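Local coordinates for CBS domain-containing protein (Pyrococcus horikoshii, PDB 2YZQ) that is of unknown function but carries four CBS domains and binds S-adenosylmethionine, consistent with a role in sensing that metabolite, at residues A[168-173]-A[225-230]. Sequence-based numbering, arbitrary orientation.
Sequences NLVGIV and EIMTRD. With SAM (S-adenosylmethionine), chain B.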
ATOM      1  N   ASN A 168      -8.122  -5.006 -23.225  1.00 12.67           N
ATOM      2  CA  ASN A 168      -8.661  -3.723 -22.773  1.00 14.20           C
ATOM      3  C   ASN A 168      -8.983  -3.776 -21.279  1.00 12.25           C
ATOM      4  O   ASN A 168      -9.460  -4.793 -20.780  1.00 12.92           O
ATOM      5  CB  ASN A 168      -9.948  -3.380 -23.531  1.00 15.14           C
ATOM      6  CG  ASN A 168      -9.751  -3.340 -25.034  1.00 17.10           C
ATOM      7  OD1 ASN A 168      -8.959  -2.549 -25.547  1.00 19.48           O
ATOM      8  ND2 ASN A 168     -10.474  -4.195 -25.748  1.00 19.32           N
ATOM      9  N   LEU A 169      -8.745  -2.672 -20.576  1.00 12.88           N
ATOM     10  CA  LEU A 169      -9.029  -2.598 -19.145  1.00 12.88           C
ATOM     11  C   LEU A 169     -10.543  -2.568 -18.906  1.00 13.37           C
ATOM     12  O   LEU A 169     -11.237  -1.686 -19.420  1.00 14.66           O
ATOM     13  CB  LEU A 169      -8.389  -1.337 -18.549  1.00 14.07           C
ATOM     14  CG  LEU A 169      -8.596  -1.117 -17.048  1.00 12.32           C
ATOM     15  CD1 LEU A 169      -7.842  -2.184 -16.265  1.00 11.02           C
ATOM     16  CD2 LEU A 169      -8.098   0.271 -16.658  1.00 14.44           C
ATOM     17  N   VAL A 170     -11.055  -3.525 -18.133  1.00 12.76           N
ATOM     18  CA  VAL A 170     -12.494  -3.567 -17.853  1.00 13.63           C
ATOM     19  C   VAL A 170     -12.844  -3.646 -16.371  1.00 13.94           C
ATOM     20  O   VAL A 170     -14.014  -3.557 -16.003  1.00 14.92           O
ATOM     21  CB  VAL A 170     -13.194  -4.758 -18.562  1.00 13.60           C
ATOM     22  CG1 VAL A 170     -13.041  -4.631 -20.069  1.00 15.07           C
ATOM     23  CG2 VAL A 170     -12.635  -6.081 -18.059  1.00 14.80           C
ATOM     24  N   GLY A 171     -11.841  -3.815 -15.518  1.00 12.32           N
ATOM     25  CA  GLY A 171     -12.119  -3.893 -14.097  1.00 12.77           C
ATOM     26  C   GLY A 171     -10.859  -3.985 -13.269  1.00 11.92           C
ATOM     27  O   GLY A 171      -9.751  -3.809 -13.773  1.00 11.72           O
ATOM     28  N   ILE A 172     -11.038  -4.253 -11.984  1.00 11.54           N
ATOM     29  CA  ILE A 172      -9.907  -4.376 -11.082  1.00 11.95           C
ATOM     30  C   ILE A 172     -10.389  -5.211  -9.905  1.00 13.27           C
ATOM     31  O   ILE A 172     -11.573  -5.195  -9.578  1.00 11.51           O
ATOM     32  CB  ILE A 172      -9.414  -2.967 -10.651  1.00 12.32           C
ATOM     33  CG1 ILE A 172      -8.120  -3.084  -9.843  1.00 11.97           C
ATOM     34  CG2 ILE A 172     -10.515  -2.230  -9.889  1.00 12.72           C
ATOM     35  CD1 ILE A 172      -7.293  -1.812  -9.859  1.00 12.86           C
ATOM     36  N   VAL A 173      -9.488  -5.958  -9.278  1.00 12.03           N
ATOM     37  CA  VAL A 173      -9.886  -6.807  -8.161  1.00 11.87           C
ATOM     38  C   VAL A 173      -8.802  -6.940  -7.098  1.00 13.06           C
ATOM     39  O   VAL A 173      -7.614  -6.957  -7.419  1.00 12.12           O
ATOM     40  CB  VAL A 173     -10.266  -8.230  -8.669  1.00 12.65           C
ATOM     41  CG1 VAL A 173      -9.044  -8.923  -9.293  1.00 12.94           C
ATOM     42  CG2 VAL A 173     -10.823  -9.066  -7.531  1.00 13.31           C
ATOM     43  N   GLU A 225     -16.943 -12.180 -11.869  1.00 16.50           N
ATOM     44  CA  GLU A 225     -18.069 -12.201 -10.940  1.00 18.10           C
ATOM     45  C   GLU A 225     -17.875 -11.423  -9.636  1.00 18.02           C
ATOM     46  O   GLU A 225     -18.844 -11.171  -8.922  1.00 20.54           O
ATOM     47  CB  GLU A 225     -18.458 -13.649 -10.615  1.00 20.68           C
ATOM     48  CG  GLU A 225     -19.222 -14.347 -11.735  1.00 25.20           C
ATOM     49  CD  GLU A 225     -19.679 -15.747 -11.354  1.00 28.37           C
ATOM     50  OE1 GLU A 225     -20.046 -15.955 -10.179  1.00 32.19           O
ATOM     51  OE2 GLU A 225     -19.685 -16.635 -12.232  1.00 32.60           O
ATOM     52  N   ILE A 226     -16.642 -11.044  -9.315  1.00 16.30           N
ATOM     53  CA  ILE A 226     -16.412 -10.288  -8.085  1.00 14.02           C
ATOM     54  C   ILE A 226     -15.607  -9.010  -8.305  1.00 14.08           C
ATOM     55  O   ILE A 226     -15.319  -8.285  -7.358  1.00 14.59           O
ATOM     56  CB  ILE A 226     -15.672 -11.130  -7.018  1.00 15.33           C
ATOM     57  CG1 ILE A 226     -14.272 -11.494  -7.519  1.00 14.55           C
ATOM     58  CG2 ILE A 226     -16.475 -12.384  -6.684  1.00 15.70           C
ATOM     59  CD1 ILE A 226     -13.361 -12.049  -6.435  1.00 15.45           C
ATOM     60  N   MET A 227     -15.267  -8.717  -9.551  1.00 13.66           N
ATOM     61  CA  MET A 227     -14.459  -7.535  -9.831  1.00 13.08           C
ATOM     62  C   MET A 227     -15.204  -6.206  -9.775  1.00 13.50           C
ATOM     63  O   MET A 227     -16.433  -6.148  -9.912  1.00 14.29           O
ATOM     64  CB  MET A 227     -13.795  -7.675 -11.204  1.00 12.93           C
ATOM     65  CG  MET A 227     -14.746  -7.466 -12.379  1.00 13.77           C
ATOM     66  SD  MET A 227     -13.884  -7.625 -13.950  1.00 13.70           S
ATOM     67  CE  MET A 227     -15.193  -7.199 -15.108  1.00 13.71           C
ATOM     68  N   THR A 228     -14.441  -5.140  -9.551  1.00 12.83           N
ATOM     69  CA  THR A 228     -14.974  -3.784  -9.525  1.00 12.15           C
ATOM     70  C   THR A 228     -14.882  -3.305 -10.977  1.00 14.11           C
ATOM     71  O   THR A 228     -13.798  -3.287 -11.564  1.00 12.46           O
ATOM     72  CB  THR A 228     -14.120  -2.875  -8.620  1.00 11.60           C
ATOM     73  OG1 THR A 228     -14.207  -3.328  -7.260  1.00 12.12           O
ATOM     74  CG2 THR A 228     -14.586  -1.431  -8.716  1.00 12.06           C
ATOM     75  N   ARG A 229     -16.015  -2.924 -11.562  1.00 13.78           N
ATOM     76  CA  ARG A 229     -16.033  -2.498 -12.960  1.00 16.61           C
ATOM     77  C   ARG A 229     -15.653  -1.051 -13.238  1.00 15.68           C
ATOM     78  O   ARG A 229     -15.101  -0.747 -14.301  1.00 16.18           O
ATOM     79  CB  ARG A 229     -17.404  -2.804 -13.568  1.00 18.67           C
ATOM     80  CG  ARG A 229     -17.685  -4.295 -13.642  1.00 22.42           C
ATOM     81  CD  ARG A 229     -19.085  -4.599 -14.140  1.00 26.87           C
ATOM     82  NE  ARG A 229     -19.335  -6.038 -14.127  1.00 30.29           N
ATOM     83  CZ  ARG A 229     -18.827  -6.894 -15.006  1.00 32.96           C
ATOM     84  NH1 ARG A 229     -18.041  -6.456 -15.983  1.00 35.68           N
ATOM     85  NH2 ARG A 229     -19.094  -8.189 -14.905  1.00 33.71           N
ATOM     86  N   ASP A 230     -15.940  -0.155 -12.298  1.00 14.26           N
ATOM     87  CA  ASP A 230     -15.598   1.247 -12.492  1.00 14.35           C
ATOM     88  C   ASP A 230     -14.210   1.486 -11.926  1.00 14.02           C
ATOM     89  O   ASP A 230     -14.041   1.690 -10.725  1.00 15.43           O
ATOM     90  CB  ASP A 230     -16.616   2.157 -11.805  1.00 17.97           C
ATOM     91  CG  ASP A 230     -16.350   3.625 -12.072  1.00 21.89           C
ATOM     92  OD1 ASP A 230     -15.862   3.945 -13.175  1.00 25.48           O
ATOM     93  OD2 ASP A 230     -16.635   4.459 -11.190  1.00 28.81           O
TER
HETATM   94  N   SAM B6075      -6.478  -2.710   1.485  1.00 21.74           N
HETATM   95  CA  SAM B6075      -7.780  -2.048   1.659  1.00 22.95           C
HETATM   96  C   SAM B6075      -8.629  -2.834   2.642  1.00 22.98           C
HETATM   97  O   SAM B6075      -9.627  -2.328   3.129  1.00 26.70           O
HETATM   98  OXT SAM B6075      -8.318  -3.971   2.949  1.00 24.18           O
HETATM   99  CB  SAM B6075      -8.482  -1.961   0.297  1.00 20.96           C
HETATM  100  CG  SAM B6075      -9.573  -0.889   0.340  1.00 19.17           C
HETATM  101  SD  SAM B6075     -10.213  -0.578  -1.332  1.00 16.27           S
HETATM  102  CE  SAM B6075     -11.626   0.493  -0.900  1.00 17.89           C
HETATM  103  C5' SAM B6075     -10.957  -2.140  -1.854  1.00 14.16           C
HETATM  104  C4' SAM B6075     -11.883  -1.884  -3.045  1.00 13.73           C
HETATM  105  O4' SAM B6075     -11.282  -0.908  -3.931  1.00 14.03           O
HETATM  106  C3' SAM B6075     -12.121  -3.159  -3.864  1.00 13.44           C
HETATM  107  O3' SAM B6075     -13.511  -3.247  -4.217  1.00 14.10           O
HETATM  108  C2' SAM B6075     -11.224  -2.951  -5.092  1.00 12.85           C
HETATM  109  O2' SAM B6075     -11.684  -3.704  -6.219  1.00 12.71           O
HETATM  110  C1' SAM B6075     -11.336  -1.430  -5.269  1.00 12.48           C
HETATM  111  N9  SAM B6075     -10.244  -0.854  -6.057  1.00 12.40           N
HETATM  112  C8  SAM B6075      -8.888  -1.033  -5.907  1.00 13.61           C
HETATM  113  N7  SAM B6075      -8.250  -0.241  -6.729  1.00 11.74           N
HETATM  114  C5  SAM B6075      -9.154   0.384  -7.529  1.00 12.07           C
HETATM  115  C6  SAM B6075      -9.095   1.269  -8.642  1.00 12.08           C
HETATM  116  N6  SAM B6075      -7.883   1.674  -9.164  1.00 12.11           N
HETATM  117  N1  SAM B6075     -10.247   1.711  -9.188  1.00 12.47           N
HETATM  118  C2  SAM B6075     -11.441   1.297  -8.748  1.00 12.99           C
HETATM  119  N3  SAM B6075     -11.546   0.496  -7.691  1.00 10.75           N
HETATM  120  C4  SAM B6075     -10.442   0.000  -7.082  1.00 11.23           C
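Ile-172 and Thr-228 pair through their backbones as a single antiparallel, hydrogen-bonded bridge. Thr-228 N donates to Ile-172 O at 2.9 Å, with an N-H...O angle of 162°; the return bond, Ile-172 N to Thr-228 O at 3.0 Å, is more bent, at 138°. Both residues also touch the ligand. A chi1 of -65° turns Thr-228 OG1 to the ribose of S-adenosylmethionine, where it donates to O2' at 2.8 Å, and puts CG2, anti to the backbone N, by adenine N3. Ile-172 CG2 and CD1 stand on the same side of the adenine plane: CG2 lies over C4, 3.6 Å away, and near N3, while CD1 sits towards N6 and N7. An alanine in place of Ile-172 would take away both branches and would probably open a gap against that face, though the main-chain bridge could persist. Beside the bridge, Gly-171 CA approaches Thr-228 O to 3.1 Å, and a beta carbon there would clash with that oxygen and with Met-227 SD. The extended Met-227 chain runs past this glycine until its CE reaches Val-170 CG2 at 4.1 Å. Beyond the bridge, Val-173 CG2 meets Ile-226 CD1. Further out, Val-170 and Gly-171 form a classic beta bulge opposite Val-162 of strand 159-163. Arg-180 NH1 donates to Ile-226 O and Thr-228 OG1, probably helping to orient the hydroxyl. Strand 169-174 meeting loop 225-230, within the range of the following CBS domain, is consistent with the paired CBS motifs of a Bateman module. Two backbone bonds hold Ile-172 and Thr-228 side by side, combining a polar grip on the ribose with apolar cover over the adenine.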